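PDB 3KV1: transcriptional repressor from Vibrio fischeri, which probably binds a sugar-like effector and, as a member of the SorC family, is thought to repress transcription by binding DNA. Local coordinates for residues D183-D188 with F192-L197; L213-L218 with L241-I246. All coordinates share one frame; numbering follows the deposited sequence.

In the fold
Both contacts lie in the putative sugar-binding domain, their centres about 11 Å apart. Contact 1 comes first along the chain: strands 185-189 and 193-196 form a beta hairpin that joins the large mixed sheet antiparallel to strand 151-158. Contact 2 follows, pairing the start of helix 215-219 with the turn that leaves helix 234-242 on its way to strand 248-252. Two polar ties connect them: Asp193 OD2 takes the backbone N of Met215 at the head of the short helix, and Arg242 NH1 reaches Leu197 O at the hairpin's far end. The hairpin is thereby fastened to both partners of contact 2.

Contact 1 of 2, residues D183-D188 with F192-L197; sequences DGIVGD and FDFFKL
A tight beta hairpin with a classic bulge joins 183-188 to 192-197: Val186 and Gly187 share Phe195 as their partner on the opposite strand. Val186 N gives a nearly straight bond to Phe195 O (2.9 Å, 168° at the hydrogen), and Phe195 N returns one to Gly187 O at 3.1 Å. Next along, Asp188 and Phe194 form a non-hydrogen-bonded pair. At the open end a water bridges the strands, donating to Gly184 O and accepting from Leu197 N.

The Phe195 ring reaches across to the other strand. Its CG sits between the backbone N and the carbonyl carbon (chi1 49°), which lays one face over Gly187, whose CA is 4.0 Å from the ring centroid in a CH-pi contact. With no side chain at Gly187, the ring lies directly on its backbone, Phe195 CZ 3.6 Å from Gly187 CA. Val186 CG2 comes to Phe195 CE2 obliquely at 3.9 Å, while CG1 of the same valine meets Leu197 CB.

Phe194 sits on the other face of the hairpin. Ile185 CG2 touches Phe194 CB at 3.9 Å, and Asp188 CB approaches CD1 of the Phe194 ring at 3.7 Å, again obliquely. The carboxylate of Asp188 turns to other partners: OD1 accepts from Asn162 ND2, OD2 from Gly191 N in the turn, and OD2 also bonds a glycerol, probably from the crystallisation liquor, that may mark a pocket. Near the helix exit, the Lys196 aliphatic chain lies against the Asp183 carbonyl, with CD 3.4 Å from Asp183 O.

Strand 185-189 pairs antiparallel with strand 151-158, whose Ile156 touches the Phe195 side chain. The whole is a bulged antiparallel hairpin added to an otherwise largely parallel alpha-beta sheet.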
# COMPACT_ATOMS: atom_id res chain seq x y z
N ASP A 183 31.00 -5.47 -10.69
CA ASP A 183 30.83 -5.02 -9.31
C ASP A 183 30.80 -6.13 -8.27
O ASP A 183 30.77 -5.85 -7.06
CB ASP A 183 29.63 -4.11 -9.24
CG ASP A 183 29.81 -2.88 -10.16
OD1 ASP A 183 30.95 -2.34 -10.22
OD2 ASP A 183 28.86 -2.49 -10.84
N GLY A 184 30.80 -7.37 -8.75
CA GLY A 184 30.96 -8.53 -7.89
C GLY A 184 29.76 -8.87 -7.01
O GLY A 184 29.91 -9.58 -6.01
N ILE A 185 28.58 -8.40 -7.38
CA ILE A 185 27.36 -8.72 -6.62
C ILE A 185 27.06 -10.21 -6.73
O ILE A 185 27.00 -10.77 -7.84
CB ILE A 185 26.16 -7.92 -7.15
CG1 ILE A 185 26.47 -6.43 -7.06
CG2 ILE A 185 24.86 -8.31 -6.39
CD1 ILE A 185 26.89 -5.97 -5.67
N VAL A 186 26.86 -10.86 -5.61
CA VAL A 186 26.49 -12.26 -5.64
C VAL A 186 25.12 -12.53 -5.03
O VAL A 186 24.62 -13.65 -5.09
CB VAL A 186 27.53 -13.15 -4.92
CG1 VAL A 186 28.90 -13.10 -5.64
CG2 VAL A 186 27.61 -12.78 -3.43
N GLY A 187 24.51 -11.53 -4.40
CA GLY A 187 23.20 -11.77 -3.80
C GLY A 187 22.52 -10.51 -3.33
O GLY A 187 23.11 -9.42 -3.35
N ASP A 188 21.24 -10.66 -2.96
CA ASP A 188 20.51 -9.55 -2.34
C ASP A 188 19.98 -10.01 -1.00
O ASP A 188 19.82 -11.21 -0.73
CB ASP A 188 19.30 -9.12 -3.15
CG ASP A 188 18.12 -10.08 -2.99
OD1 ASP A 188 17.98 -10.95 -3.86
OD2 ASP A 188 17.35 -10.03 -1.98
N PHE A 192 16.25 -5.43 -1.36
CA PHE A 192 16.54 -3.99 -1.37
C PHE A 192 18.00 -3.60 -1.30
O PHE A 192 18.33 -2.41 -1.48
CB PHE A 192 15.73 -3.26 -0.28
CG PHE A 192 15.86 -3.87 1.11
CD1 PHE A 192 17.03 -3.72 1.85
CD2 PHE A 192 14.79 -4.56 1.67
CE1 PHE A 192 17.14 -4.28 3.14
CE2 PHE A 192 14.86 -5.10 2.96
CZ PHE A 192 16.05 -4.95 3.69
N ASP A 193 18.89 -4.54 -0.99
CA ASP A 193 20.33 -4.23 -1.04
C ASP A 193 21.14 -5.45 -1.45
O ASP A 193 20.66 -6.58 -1.39
CB ASP A 193 20.86 -3.61 0.27
CG ASP A 193 21.98 -2.55 0.03
OD1 ASP A 193 22.54 -2.52 -1.09
OD2 ASP A 193 22.28 -1.74 0.95
N PHE A 194 22.35 -5.20 -1.89
CA PHE A 194 23.12 -6.18 -2.65
C PHE A 194 24.53 -6.24 -2.07
O PHE A 194 25.05 -5.23 -1.58
CB PHE A 194 23.15 -5.71 -4.12
CG PHE A 194 21.77 -5.44 -4.65
CD1 PHE A 194 20.98 -6.48 -5.11
CD2 PHE A 194 21.22 -4.16 -4.62
CE1 PHE A 194 19.66 -6.26 -5.55
CE2 PHE A 194 19.90 -3.91 -5.04
CZ PHE A 194 19.12 -4.96 -5.51
N PHE A 195 25.15 -7.41 -2.13
CA PHE A 195 26.47 -7.57 -1.52
C PHE A 195 27.41 -8.43 -2.37
O PHE A 195 26.97 -9.20 -3.24
CB PHE A 195 26.30 -8.21 -0.15
CG PHE A 195 25.43 -9.43 -0.17
CD1 PHE A 195 24.06 -9.33 0.10
CD2 PHE A 195 25.97 -10.68 -0.48
CE1 PHE A 195 23.24 -10.45 0.07
CE2 PHE A 195 25.16 -11.81 -0.51
CZ PHE A 195 23.78 -11.69 -0.23
N LYS A 196 28.71 -8.36 -2.06
CA LYS A 196 29.72 -9.17 -2.71
C LYS A 196 29.98 -10.41 -1.88
O LYS A 196 29.49 -10.55 -0.75
CB LYS A 196 31.01 -8.38 -2.88
CG LYS A 196 30.78 -7.03 -3.50
CD LYS A 196 32.08 -6.35 -3.92
CE LYS A 196 33.17 -6.56 -2.88
NZ LYS A 196 34.50 -5.99 -3.31
N LEU A 197 30.75 -11.33 -2.45
CA LEU A 197 31.01 -12.58 -1.74
C LEU A 197 31.76 -12.36 -0.42
O LEU A 197 31.57 -13.13 0.53
CB LEU A 197 31.73 -13.58 -2.64
CG LEU A 197 32.07 -14.94 -2.02
CD1 LEU A 197 30.85 -15.71 -1.54
CD2 LEU A 197 32.87 -15.77 -3.05
O HOH W 1 31.87 -11.08 -5.04

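Contact 2 of 2, residues L213-L218 with L241-I246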
# COMPACT_ATOMS: atom_id res chain seq x y z
N LEU A 213 14.85 0.03 2.30
CA LEU A 213 15.99 0.10 3.23
C LEU A 213 17.34 -0.24 2.59
O LEU A 213 17.41 -0.70 1.45
CB LEU A 213 15.77 -0.84 4.41
CG LEU A 213 14.61 -0.53 5.37
CD1 LEU A 213 14.68 -1.54 6.49
CD2 LEU A 213 14.69 0.91 5.91
N GLU A 214 18.42 0.03 3.33
CA GLU A 214 19.76 -0.35 2.89
C GLU A 214 20.50 -1.15 3.96
O GLU A 214 20.01 -1.33 5.08
CB GLU A 214 20.58 0.89 2.51
CG GLU A 214 20.75 1.89 3.64
CD GLU A 214 21.55 3.11 3.21
OE1 GLU A 214 20.94 4.08 2.71
OE2 GLU A 214 22.79 3.10 3.38
N MSE A 215 21.68 -1.64 3.59
CA MSE A 215 22.45 -2.53 4.47
C MSE A 215 22.72 -1.91 5.84
O MSE A 215 22.60 -2.58 6.86
CB MSE A 215 23.79 -2.89 3.83
CG MSE A 215 24.45 -4.05 4.55
SE MSE A 215 23.51 -5.67 4.06
CE MSE A 215 23.84 -5.69 2.15
N GLU A 216 23.05 -0.63 5.88
CA GLU A 216 23.32 0.01 7.16
C GLU A 216 22.10 0.04 8.09
O GLU A 216 22.24 0.05 9.31
CB GLU A 216 23.88 1.41 6.97
CG GLU A 216 24.54 1.98 8.21
CD GLU A 216 25.76 1.17 8.67
OE1 GLU A 216 26.37 0.43 7.86
OE2 GLU A 216 26.11 1.28 9.86
N ASP A 217 20.90 0.09 7.52
CA ASP A 217 19.69 0.02 8.34
C ASP A 217 19.61 -1.35 8.96
O ASP A 217 19.31 -1.48 10.15
CB ASP A 217 18.43 0.26 7.51
CG ASP A 217 18.42 1.63 6.84
OD1 ASP A 217 18.83 2.63 7.47
OD2 ASP A 217 18.01 1.68 5.67
N LEU A 218 19.85 -2.40 8.17
CA LEU A 218 19.77 -3.75 8.73
C LEU A 218 20.83 -3.93 9.82
O LEU A 218 20.63 -4.68 10.77
CB LEU A 218 19.99 -4.83 7.63
CG LEU A 218 18.86 -5.06 6.62
CD1 LEU A 218 19.25 -6.17 5.57
CD2 LEU A 218 17.54 -5.42 7.32
N LEU A 241 26.00 -13.57 5.13
CA LEU A 241 26.53 -13.74 6.48
C LEU A 241 27.74 -12.85 6.69
O LEU A 241 27.90 -12.27 7.76
CB LEU A 241 26.87 -15.20 6.76
CG LEU A 241 25.63 -16.04 7.01
CD1 LEU A 241 26.07 -17.50 6.95
CD2 LEU A 241 24.94 -15.71 8.34
N ARG A 242 28.56 -12.69 5.65
CA ARG A 242 29.76 -11.88 5.79
C ARG A 242 29.48 -10.39 5.98
O ARG A 242 30.36 -9.68 6.47
CB ARG A 242 30.75 -12.14 4.64
CG ARG A 242 31.36 -13.53 4.81
CD ARG A 242 32.25 -13.85 3.64
NE ARG A 242 32.96 -15.13 3.81
CZ ARG A 242 33.37 -15.88 2.79
NH1 ARG A 242 33.17 -15.47 1.54
NH2 ARG A 242 34.01 -17.03 3.02
N THR A 243 28.26 -9.92 5.66
CA THR A 243 27.97 -8.50 5.84
C THR A 243 27.90 -8.16 7.30
O THR A 243 28.01 -7.00 7.67
CB THR A 243 26.59 -8.08 5.29
OG1 THR A 243 25.57 -8.77 6.04
CG2 THR A 243 26.48 -8.39 3.83
N GLY A 244 27.65 -9.17 8.12
CA GLY A 244 27.55 -9.00 9.56
C GLY A 244 26.16 -8.58 10.06
O GLY A 244 25.96 -8.41 11.26
N VAL A 245 25.20 -8.40 9.16
CA VAL A 245 23.92 -7.86 9.65
C VAL A 245 22.94 -8.89 10.16
O VAL A 245 21.92 -8.51 10.79
CB VAL A 245 23.22 -6.97 8.61
CG1 VAL A 245 24.16 -5.87 8.11
CG2 VAL A 245 22.72 -7.80 7.46
N ILE A 246 23.20 -10.17 9.91
CA ILE A 246 22.20 -11.19 10.23
C ILE A 246 22.28 -11.63 11.68
O ILE A 246 23.39 -11.89 12.19
CB ILE A 246 22.36 -12.39 9.32
CG1 ILE A 246 22.09 -11.95 7.89
CG2 ILE A 246 21.38 -13.50 9.71
CD1 ILE A 246 22.36 -13.08 6.89
O HOH W 2 21.75 -6.46 12.36
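Leu218 and Val245 bring the two backbones nearest, their CA atoms 5.9 Å apart, where the first turn of helix 215-219 meets the loop after helix 234-242. Gly244 is the first residue there to leave helical phi/psi, with positive phi, and the exit is braced by an ST turn in which Thr243 OG1 accepts from Val245 N (3.2 Å, 171° at the hydrogen). The same hydroxyl bonds Ala240 O, back in the helix.

Val245 carries most of the contact, and its two methyls divide the work. CG1, anti to its own carbonyl carbon, lies against the backbone at Met215 O and against Met215 CG, 4.0 Å away. CG2 reaches toward the selenium and also meets Leu218 CB. Leu218 presents its CB to Val245 CB at 4.0 Å.

Met215, a selenomethionine, leaves the helix with CG anti to the backbone N (chi1 -167°) and then bends at both chi2 and chi3. This curl carries SE to within 4.0 Å of Thr243 CG2 and leaves CE beside the same methyl. The side chain thus crosses Thr243 and Val245 at about a right angle, spanning both. On the polar side of the helix start, Glu214 at the N-cap position has its N bonded to Asp217 OD2 (2.9 Å), met on the anti side, about 30° out of the carboxylate plane; OD1 pairs with Arg147. A water lies between Leu218 O and Val245 O, 2.6 Å from each.

Around this buried patch, Met215 and Leu218 rest on Ile189 of strand 185-189, Thr243 touches Phe195 of strand 193-196, and Leu218 reaches Ala152, so the two helix ends pack against the hairpin strands and strand 151-158 of the same sheet.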